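Local coordinates for replicase polyprotein 1a (Avian infectious bronchitis virus, PDB 3LD1) that is the precursor of the coronavirus replication proteins, represented here by part of its nsp2 product, whose molecular role is not settled, at residues G152-K157 against R179-A184; F205-K210 against A227-A232; K210-V215 against L221-F226. The protein carries 3 engineered substitutions. One frame throughout, in Å; residues are numbered along the deposited sequence.

In the fold
The three contacts share the middle of the chain but differ in depth and chemistry. Interaction 1 is a small, wholly buried meeting of helices 140-162 and 174-185 through apolar groups. Interaction 2 lies at the surface, where the end of helix 194-207 faces the loop before helix 232-243; it relies on one lysine chain lying against a threonine methyl, and a water. Interaction 3, the most extensive, is the hairpin of strands 214-217 and 220-223, held by backbone hydrogen bonds and a buried carboxylate. Interactions 2 and 3 share K210, and E225 of the hairpin packs on C208. F205, L231 and F226 carry both contacts into the apolar region round V154 and F181.

Interaction 1. Residues G152-K157 against R179-A184; sequences GEVTAK and RIFQAA. Engineered in segment 179-184: A183 (natural residue Lys).
F181 spans the gap between two helices with its ring and brings CZ to V154, with the neighbouring CE2 turned to T155. Read in sequence order, 179-184 first presents I180, which turns to a different neighbour and packs on S233 and I234 of helix 232-243. F181 follows, one step round the helix, and is the residue of this segment that faces 152-157. With CG anti to the carbonyl carbon (chi1 -78°), its ring projects across the space, and CZ ends 4.1 Å from V154 CG1. That methyl stands anti to its own backbone N (chi1 170°), and the two side chains meet at a slant. CE2 of F181 lies farther from the threonine, 4.5 Å from T155 OG1, an oxygen already hydrogen-bonded to V151 O one turn earlier in its helix.

This is helix-against-helix packing at long spacing: the nearest CA atoms, those of T155 and F181, are 10.1 Å apart, and an aromatic side chain bridges the distance. The same ring serves other parts of the fold, since its CE1 packs on the ring of F205 and also touches L231, while V154 packs on F226. Beyond F181 the helix continues through A183, an engineered residue in place of lysine, whose N bonds to R179 O at 2.8 Å. A184 N makes the equivalent bond to I180 O.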
loop_
_atom_site.group_PDB
_atom_site.type_symbol
_atom_site.label_atom_id
_atom_site.label_comp_id
_atom_site.label_asym_id
_atom_site.label_seq_id
_atom_site.Cartn_x
_atom_site.Cartn_y
_atom_site.Cartn_z
ATOM N N GLY A 152 5.881 -0.707 11.041
ATOM C CA GLY A 152 6.932 -1.709 10.972
ATOM C C GLY A 152 6.705 -2.744 9.882
ATOM O O GLY A 152 7.624 -2.999 9.108
ATOM N N GLU A 153 5.527 -3.365 9.793
ATOM C CA GLU A 153 5.361 -4.430 8.763
ATOM C C GLU A 153 5.472 -3.798 7.371
ATOM O O GLU A 153 6.238 -4.291 6.528
ATOM C CB GLU A 153 4.067 -5.290 8.895
ATOM C CG GLU A 153 4.065 -6.291 10.104
ATOM C CD GLU A 153 2.666 -6.396 10.802
ATOM O OE1 GLU A 153 1.661 -6.793 10.144
ATOM O OE2 GLU A 153 2.561 -6.094 12.029
ATOM N N VAL A 154 4.775 -2.667 7.175
ATOM C CA VAL A 154 4.699 -2.033 5.871
ATOM C C VAL A 154 6.066 -1.478 5.468
ATOM O O VAL A 154 6.536 -1.723 4.336
ATOM C CB VAL A 154 3.618 -0.970 5.840
ATOM C CG1 VAL A 154 3.691 -0.145 4.587
ATOM C CG2 VAL A 154 2.298 -1.627 5.984
ATOM N N THR A 155 6.715 -0.743 6.384
ATOM C CA THR A 155 8.064 -0.251 6.121
ATOM C C THR A 155 8.913 -1.382 5.545
ATOM O O THR A 155 9.377 -1.296 4.414
ATOM C CB THR A 155 8.679 0.262 7.357
ATOM O OG1 THR A 155 7.857 1.333 7.808
ATOM C CG2 THR A 155 10.139 0.771 7.093
ATOM N N ALA A 156 9.059 -2.452 6.322
ATOM C CA ALA A 156 9.706 -3.678 5.858
ATOM C C ALA A 156 9.319 -4.150 4.443
ATOM O O ALA A 156 10.164 -4.229 3.593
ATOM C CB ALA A 156 9.547 -4.803 6.870
ATOM N N LYS A 157 8.079 -4.498 4.183
ATOM C CA LYS A 157 7.705 -4.906 2.840
ATOM C C LYS A 157 8.201 -3.924 1.746
ATOM O O LYS A 157 8.369 -4.324 0.588
ATOM C CB LYS A 157 6.189 -5.064 2.723
ATOM C CG LYS A 157 5.522 -6.079 3.692
ATOM C CD LYS A 157 3.967 -6.185 3.469
ATOM C CE LYS A 157 3.328 -7.237 4.358
ATOM N NZ LYS A 157 1.951 -7.419 3.907
ATOM N N ARG A 179 7.751 10.085 9.286
ATOM C CA ARG A 179 6.930 11.251 9.524
ATOM C C ARG A 179 5.519 11.129 8.966
ATOM O O ARG A 179 4.590 11.717 9.537
ATOM C CB ARG A 179 7.557 12.492 8.935
ATOM C CG ARG A 179 7.546 12.471 7.413
ATOM C CD ARG A 179 7.014 13.785 6.886
ATOM N NE ARG A 179 7.893 14.409 5.887
ATOM C CZ ARG A 179 9.105 14.947 6.140
ATOM N NH1 ARG A 179 9.649 14.907 7.363
ATOM N NH2 ARG A 179 9.797 15.529 5.157
ATOM N N ILE A 180 5.355 10.428 7.842
ATOM C CA ILE A 180 4.069 10.459 7.191
ATOM C C ILE A 180 3.115 9.658 8.076
ATOM O O ILE A 180 1.986 10.089 8.339
ATOM C CB ILE A 180 4.120 9.907 5.782
ATOM C CG1 ILE A 180 5.002 10.776 4.885
ATOM C CG2 ILE A 180 2.732 9.766 5.220
ATOM C CD1 ILE A 180 4.453 12.184 4.498
ATOM N N PHE A 181 3.605 8.525 8.561
ATOM C CA PHE A 181 2.840 7.687 9.457
ATOM C C PHE A 181 2.587 8.367 10.799
ATOM O O PHE A 181 1.481 8.387 11.284
ATOM C CB PHE A 181 3.582 6.409 9.714
ATOM C CG PHE A 181 3.488 5.403 8.585
ATOM C CD1 PHE A 181 2.278 4.730 8.318
ATOM C CD2 PHE A 181 4.605 5.106 7.797
ATOM C CE1 PHE A 181 2.179 3.753 7.253
ATOM C CE2 PHE A 181 4.521 4.143 6.741
ATOM C CZ PHE A 181 3.299 3.475 6.475
ATOM N N GLN A 182 3.652 8.912 11.367
ATOM C CA GLN A 182 3.598 9.770 12.503
ATOM C C GLN A 182 2.463 10.793 12.397
ATOM O O GLN A 182 1.610 10.820 13.288
ATOM C CB GLN A 182 4.917 10.481 12.578
ATOM C CG GLN A 182 5.561 10.444 13.888
ATOM C CD GLN A 182 7.069 10.775 13.772
ATOM O OE1 GLN A 182 7.490 11.826 13.220
ATOM N NE2 GLN A 182 7.886 9.861 14.267
ATOM N N ALA A 183 2.449 11.603 11.333
ATOM C CA ALA A 183 1.464 12.678 11.170
ATOM C C ALA A 183 0.135 12.005 11.167
ATOM O O ALA A 183 -0.709 12.311 12.031
ATOM C CB ALA A 183 1.675 13.499 9.880
ATOM N N ALA A 184 -0.003 10.992 10.298
ATOM C CA ALA A 184 -1.253 10.260 10.096
ATOM C C ALA A 184 -1.809 9.559 11.353
ATOM O O ALA A 184 -3.048 9.478 11.553
ATOM C CB ALA A 184 -1.073 9.235 9.001
#

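Interaction 2. Residues F205-K210 against A227-A232; sequences FAKCAK and AGTCLA
K207, L231 and T229 bury the most surface where the last turn of helix 194-207 meets the loop leading into helix 232-243. The loop forms a type I beta turn from T229 to A232, closed by A232 N bonding to T229 O at 2.8 Å, a turn that leads into helix 232-243. T229 heads this turn. Its OG1 sits between the backbone N and the carbonyl carbon (chi1 78°), within reach of L231 N for a capping bond, although the modelled position of that nitrogen is uncertain. The same hydroxyl is also hydrogen-bonded to F226 O, so the start of the turn is tied back to F226, just past strand 220-223.

The other branch of the threonine faces the lysine: T229 CG2 lies 3.7 Å from K207 CD, the methyl meeting the middle of the aliphatic chain at a slant. K207 leaves the helix with CG anti to the backbone N (chi1 -170°) and runs extended to its end, which carries the ammonium past T229 to G228 and A227. On the way its CD passes 3.2 Å from E225 O. L231 contributes on the buried side. Its CD1 comes no closer than 4.8 Å to F205 CE1, so the area it buries here comes from shielding rather than touching; its own packing is on A204 and F226.

Charge is handled at the exposed end. NZ of K207 lies 3.0 Å from G228 N, but both are donors and no hydrogen bond joins them. The polar link to the loop runs instead through a water that donates to G228 O and accepts only weakly from K207 NZ, at 3.4 Å.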
loop_
_atom_site.group_PDB
_atom_site.type_symbol
_atom_site.label_atom_id
_atom_site.label_comp_id
_atom_site.label_asym_id
_atom_site.label_seq_id
_atom_site.Cartn_x
_atom_site.Cartn_y
_atom_site.Cartn_z
ATOM N N PHE A 205 -4.321 0.822 5.110
ATOM C CA PHE A 205 -3.595 -0.421 5.545
ATOM C C PHE A 205 -4.233 -1.691 4.890
ATOM O O PHE A 205 -3.553 -2.669 4.683
ATOM C CB PHE A 205 -3.503 -0.587 7.085
ATOM C CG PHE A 205 -2.409 0.278 7.776
ATOM C CD1 PHE A 205 -1.095 0.266 7.328
ATOM C CD2 PHE A 205 -2.726 1.036 8.871
ATOM C CE1 PHE A 205 -0.151 1.041 7.897
ATOM C CE2 PHE A 205 -1.783 1.803 9.499
ATOM C CZ PHE A 205 -0.463 1.817 9.006
ATOM N N ALA A 206 -5.526 -1.629 4.578
ATOM C CA ALA A 206 -6.211 -2.644 3.819
ATOM C C ALA A 206 -5.605 -2.641 2.431
ATOM O O ALA A 206 -5.313 -3.696 1.872
ATOM C CB ALA A 206 -7.752 -2.339 3.730
ATOM N N LYS A 207 -5.353 -1.449 1.880
ATOM C CA LYS A 207 -5.018 -1.436 0.461
ATOM C C LYS A 207 -3.717 -2.116 0.275
ATOM O O LYS A 207 -3.453 -2.676 -0.779
ATOM C CB LYS A 207 -5.043 -0.065 -0.202
ATOM C CG LYS A 207 -4.913 -0.146 -1.742
ATOM C CD LYS A 207 -5.146 1.183 -2.486
ATOM C CE LYS A 207 -4.820 1.106 -4.005
ATOM N NZ LYS A 207 -4.712 2.505 -4.580
ATOM N N CYS A 208 -2.924 -2.153 1.324
ATOM C CA CYS A 208 -1.675 -2.731 1.118
ATOM C C CYS A 208 -1.361 -3.861 2.043
ATOM O O CYS A 208 -0.215 -4.310 2.121
ATOM C CB CYS A 208 -0.634 -1.660 1.060
ATOM S SG CYS A 208 -0.335 -0.841 2.538
ATOM N N ALA A 209 -2.402 -4.370 2.703
ATOM C CA ALA A 209 -2.237 -5.563 3.497
ATOM C C ALA A 209 -1.532 -6.631 2.664
ATOM O O ALA A 209 -0.581 -7.277 3.163
ATOM C CB ALA A 209 -3.587 -6.088 3.932
ATOM N N LYS A 210 -1.990 -6.791 1.404
ATOM C CA LYS A 210 -1.766 -8.017 0.621
ATOM C C LYS A 210 -0.347 -8.071 0.015
ATOM O O LYS A 210 0.373 -9.028 0.209
ATOM C CB LYS A 210 -2.827 -8.144 -0.501
ATOM C CG LYS A 210 -3.555 -9.500 -0.569
ATOM C CD LYS A 210 -4.946 -9.419 0.094
ATOM C CE LYS A 210 -5.641 -10.817 0.203
ATOM N NZ LYS A 210 -6.647 -10.962 1.363
ATOM N N ALA A 227 -1.269 4.423 -3.699
ATOM C CA ALA A 227 -1.587 5.430 -4.681
ATOM C C ALA A 227 -2.909 6.082 -4.362
ATOM O O ALA A 227 -2.958 7.282 -4.293
ATOM C CB ALA A 227 -1.514 4.929 -6.163
ATOM N N GLY A 228 -4.004 5.398 -4.163
ATOM C CA GLY A 228 -5.154 6.284 -3.905
ATOM C C GLY A 228 -5.516 6.256 -2.423
ATOM O O GLY A 228 -6.578 5.785 -2.102
ATOM N N THR A 229 -4.591 6.639 -1.528
ATOM C CA THR A 229 -4.831 6.635 -0.100
ATOM C C THR A 229 -4.158 7.812 0.538
ATOM O O THR A 229 -3.348 8.527 -0.086
ATOM C CB THR A 229 -4.222 5.388 0.539
ATOM O OG1 THR A 229 -2.794 5.542 0.694
ATOM C CG2 THR A 229 -4.568 4.133 -0.318
ATOM N N CYS A 230 -4.439 8.012 1.802
ATOM C CA CYS A 230 -3.752 9.046 2.509
ATOM C C CYS A 230 -2.259 8.727 2.605
ATOM O O CYS A 230 -1.495 9.478 3.165
ATOM C CB CYS A 230 -4.355 9.207 3.893
ATOM S SG CYS A 230 -4.041 7.795 5.001
ATOM N N LEU A 231 -1.824 7.588 2.112
ATOM C CA LEU A 231 -0.411 7.346 2.138
ATOM C C LEU A 231 0.227 7.807 0.823
ATOM O O LEU A 231 1.442 7.665 0.670
ATOM C CB LEU A 231 -0.113 5.881 2.410
ATOM C CG LEU A 231 -0.493 5.356 3.802
ATOM C CD1 LEU A 231 -0.163 3.859 4.037
ATOM C CD2 LEU A 231 0.198 6.178 4.872
ATOM N N ALA A 232 -0.543 8.429 -0.067
ATOM C CA ALA A 232 0.020 8.906 -1.376
ATOM C C ALA A 232 1.168 9.822 -1.166
ATOM O O ALA A 232 2.112 9.938 -1.985
ATOM C CB ALA A 232 -1.011 9.673 -2.227
HETATM O O HOH W 1 -7.633 3.975 -3.523
#

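Interaction 3. Residues K210-V215 against L221-F226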
loop_
_atom_site.group_PDB
_atom_site.type_symbol
_atom_site.label_atom_id
_atom_site.label_comp_id
_atom_site.label_asym_id
_atom_site.label_seq_id
_atom_site.Cartn_x
_atom_site.Cartn_y
_atom_site.Cartn_z
ATOM N N LYS A 210 -1.990 -6.791 1.404
ATOM C CA LYS A 210 -1.766 -8.017 0.621
ATOM C C LYS A 210 -0.347 -8.071 0.015
ATOM O O LYS A 210 0.373 -9.028 0.209
ATOM C CB LYS A 210 -2.827 -8.144 -0.501
ATOM C CG LYS A 210 -3.555 -9.500 -0.569
ATOM C CD LYS A 210 -4.946 -9.419 0.094
ATOM C CE LYS A 210 -5.641 -10.817 0.203
ATOM N NZ LYS A 210 -6.647 -10.962 1.363
ATOM N N SER A 211 0.064 -7.040 -0.727
ATOM C CA SER A 211 1.407 -7.020 -1.355
ATOM C C SER A 211 1.816 -5.586 -1.443
ATOM O O SER A 211 0.969 -4.679 -1.354
ATOM C CB SER A 211 1.269 -7.532 -2.769
ATOM O OG SER A 211 0.097 -6.902 -3.297
ATOM N N ILE A 212 3.103 -5.357 -1.639
ATOM C CA ILE A 212 3.588 -4.015 -1.993
ATOM C C ILE A 212 4.308 -4.161 -3.327
ATOM O O ILE A 212 5.246 -4.960 -3.411
ATOM C CB ILE A 212 4.460 -3.389 -0.820
ATOM C CG1 ILE A 212 3.642 -2.406 0.022
ATOM C CG2 ILE A 212 5.741 -2.687 -1.294
ATOM C CD1 ILE A 212 2.652 -3.035 0.921
ATOM N N THR A 213 3.833 -3.436 -4.356
ATOM C CA THR A 213 4.388 -3.478 -5.725
ATOM C C THR A 213 4.975 -2.159 -6.067
ATOM O O THR A 213 4.224 -1.173 -6.213
ATOM C CB THR A 213 3.286 -3.641 -6.807
ATOM O OG1 THR A 213 2.258 -4.436 -6.279
ATOM C CG2 THR A 213 3.826 -4.317 -8.099
ATOM N N VAL A 214 6.286 -2.136 -6.248
ATOM C CA VAL A 214 6.988 -0.965 -6.764
ATOM C C VAL A 214 7.060 -0.941 -8.314
ATOM O O VAL A 214 7.375 -1.951 -8.952
ATOM C CB VAL A 214 8.375 -0.946 -6.142
ATOM C CG1 VAL A 214 9.273 0.051 -6.805
ATOM C CG2 VAL A 214 8.247 -0.589 -4.628
ATOM N N VAL A 215 6.742 0.187 -8.928
ATOM C CA VAL A 215 6.870 0.303 -10.391
ATOM C C VAL A 215 7.566 1.596 -10.728
ATOM O O VAL A 215 7.800 2.400 -9.802
ATOM C CB VAL A 215 5.498 0.328 -11.139
ATOM C CG1 VAL A 215 4.745 -1.007 -10.949
ATOM C CG2 VAL A 215 4.703 1.551 -10.706
ATOM N N LEU A 221 10.025 6.115 -8.932
ATOM C CA LEU A 221 9.523 4.955 -8.250
ATOM C C LEU A 221 8.150 5.363 -7.688
ATOM O O LEU A 221 7.954 6.506 -7.333
ATOM C CB LEU A 221 10.472 4.616 -7.118
ATOM C CG LEU A 221 11.808 3.941 -7.501
ATOM C CD1 LEU A 221 12.843 3.914 -6.367
ATOM C CD2 LEU A 221 11.558 2.522 -7.936
ATOM N N VAL A 222 7.173 4.466 -7.719
ATOM C CA VAL A 222 5.918 4.666 -7.022
ATOM C C VAL A 222 5.478 3.338 -6.410
ATOM O O VAL A 222 5.745 2.314 -6.940
ATOM C CB VAL A 222 4.800 5.333 -7.881
ATOM C CG1 VAL A 222 5.374 6.073 -9.100
ATOM C CG2 VAL A 222 3.653 4.348 -8.241
ATOM N N VAL A 223 4.919 3.378 -5.210
ATOM C CA VAL A 223 4.376 2.188 -4.594
ATOM C C VAL A 223 2.927 2.204 -5.007
ATOM O O VAL A 223 2.165 3.097 -4.587
ATOM C CB VAL A 223 4.498 2.288 -3.072
ATOM C CG1 VAL A 223 3.554 1.326 -2.388
ATOM C CG2 VAL A 223 5.882 1.962 -2.653
ATOM N N ARG A 224 2.568 1.289 -5.904
ATOM C CA ARG A 224 1.184 1.204 -6.379
ATOM C C ARG A 224 0.212 1.327 -5.210
ATOM O O ARG A 224 -0.644 2.196 -5.218
ATOM C CB ARG A 224 0.965 -0.124 -7.108
ATOM C CG ARG A 224 1.655 -0.173 -8.524
ATOM C CD ARG A 224 0.585 -0.194 -9.636
ATOM N NE ARG A 224 0.449 -1.563 -10.121
ATOM C CZ ARG A 224 0.990 -1.998 -11.259
ATOM N NH1 ARG A 224 1.666 -1.130 -12.052
ATOM N NH2 ARG A 224 0.851 -3.282 -11.598
ATOM N N GLU A 225 0.383 0.502 -4.175
ATOM C CA GLU A 225 -0.647 0.380 -3.138
ATOM C C GLU A 225 -0.988 1.643 -2.313
ATOM O O GLU A 225 -2.096 1.764 -1.824
ATOM C CB GLU A 225 -0.379 -0.809 -2.229
ATOM C CG GLU A 225 -0.414 -2.137 -2.987
ATOM C CD GLU A 225 0.874 -2.426 -3.737
ATOM O OE1 GLU A 225 1.902 -1.741 -3.562
ATOM O OE2 GLU A 225 0.848 -3.397 -4.488
ATOM N N PHE A 226 -0.058 2.576 -2.177
ATOM C CA PHE A 226 -0.341 3.860 -1.539
ATOM C C PHE A 226 -1.053 4.800 -2.438
ATOM O O PHE A 226 -1.397 5.885 -1.988
ATOM C CB PHE A 226 0.940 4.577 -1.205
ATOM C CG PHE A 226 1.834 3.815 -0.296
ATOM C CD1 PHE A 226 1.327 2.819 0.529
ATOM C CD2 PHE A 226 3.209 4.089 -0.260
ATOM C CE1 PHE A 226 2.174 2.088 1.408
ATOM C CE2 PHE A 226 4.077 3.374 0.624
ATOM C CZ PHE A 226 3.561 2.385 1.461
#
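The carboxylate of E225 is the flat group on which this contact turns, and T213 grips both of its oxygens. T213 N points at OE1 of E225 from the syn side, 20° out of the carboxylate plane, in a nearly straight bond of 2.7 Å (167° at the hydrogen). T213 OG1 donates to OE2 of E225 through that oxygen's syn lone pair at 2.5 Å. A bend at chi2 (80°) folds the glutamate back to the threonine, which it crosses at about a right angle. S211 O lies 3.4 Å from E225 OE2, a non-bonded approach of two acceptors that the two T213 donors probably offset. The guanidinium of R224, on a chain bent twice, brings NH1 within 3.3 Å of V215 CG1, the two side chains crossing at about a right angle and the methyl lying obliquely to the guanidinium. Over the centre of the F226 ring, on one face, stands V223 CG1, 3.5 Å above the plane.

Backbone bonds join the two strands as an antiparallel beta hairpin. V215 and V222 form a hydrogen-bonded pair, V215 N reaching V222 O at 3.1 Å and V222 N returning to V215 O. V214 and V223 form the neighbouring non-hydrogen-bonded pair, and R224 N to T213 O extends the ladder past the strand ends. V214 and V223 share one face of the two-stranded sheet, V214 CG1 also meeting L221 CD2 at 3.6 Å; V215 and V222 share the other, with their CG2 methyls 3.9 Å apart.

Within the fold, I212 and V214 lie on A161 of helix 140-162, V214 touching L162 as well. L221, V223 and F226 pack on helix 232-243, at F242, N235 and I234, while T213 meets N287 in a loop.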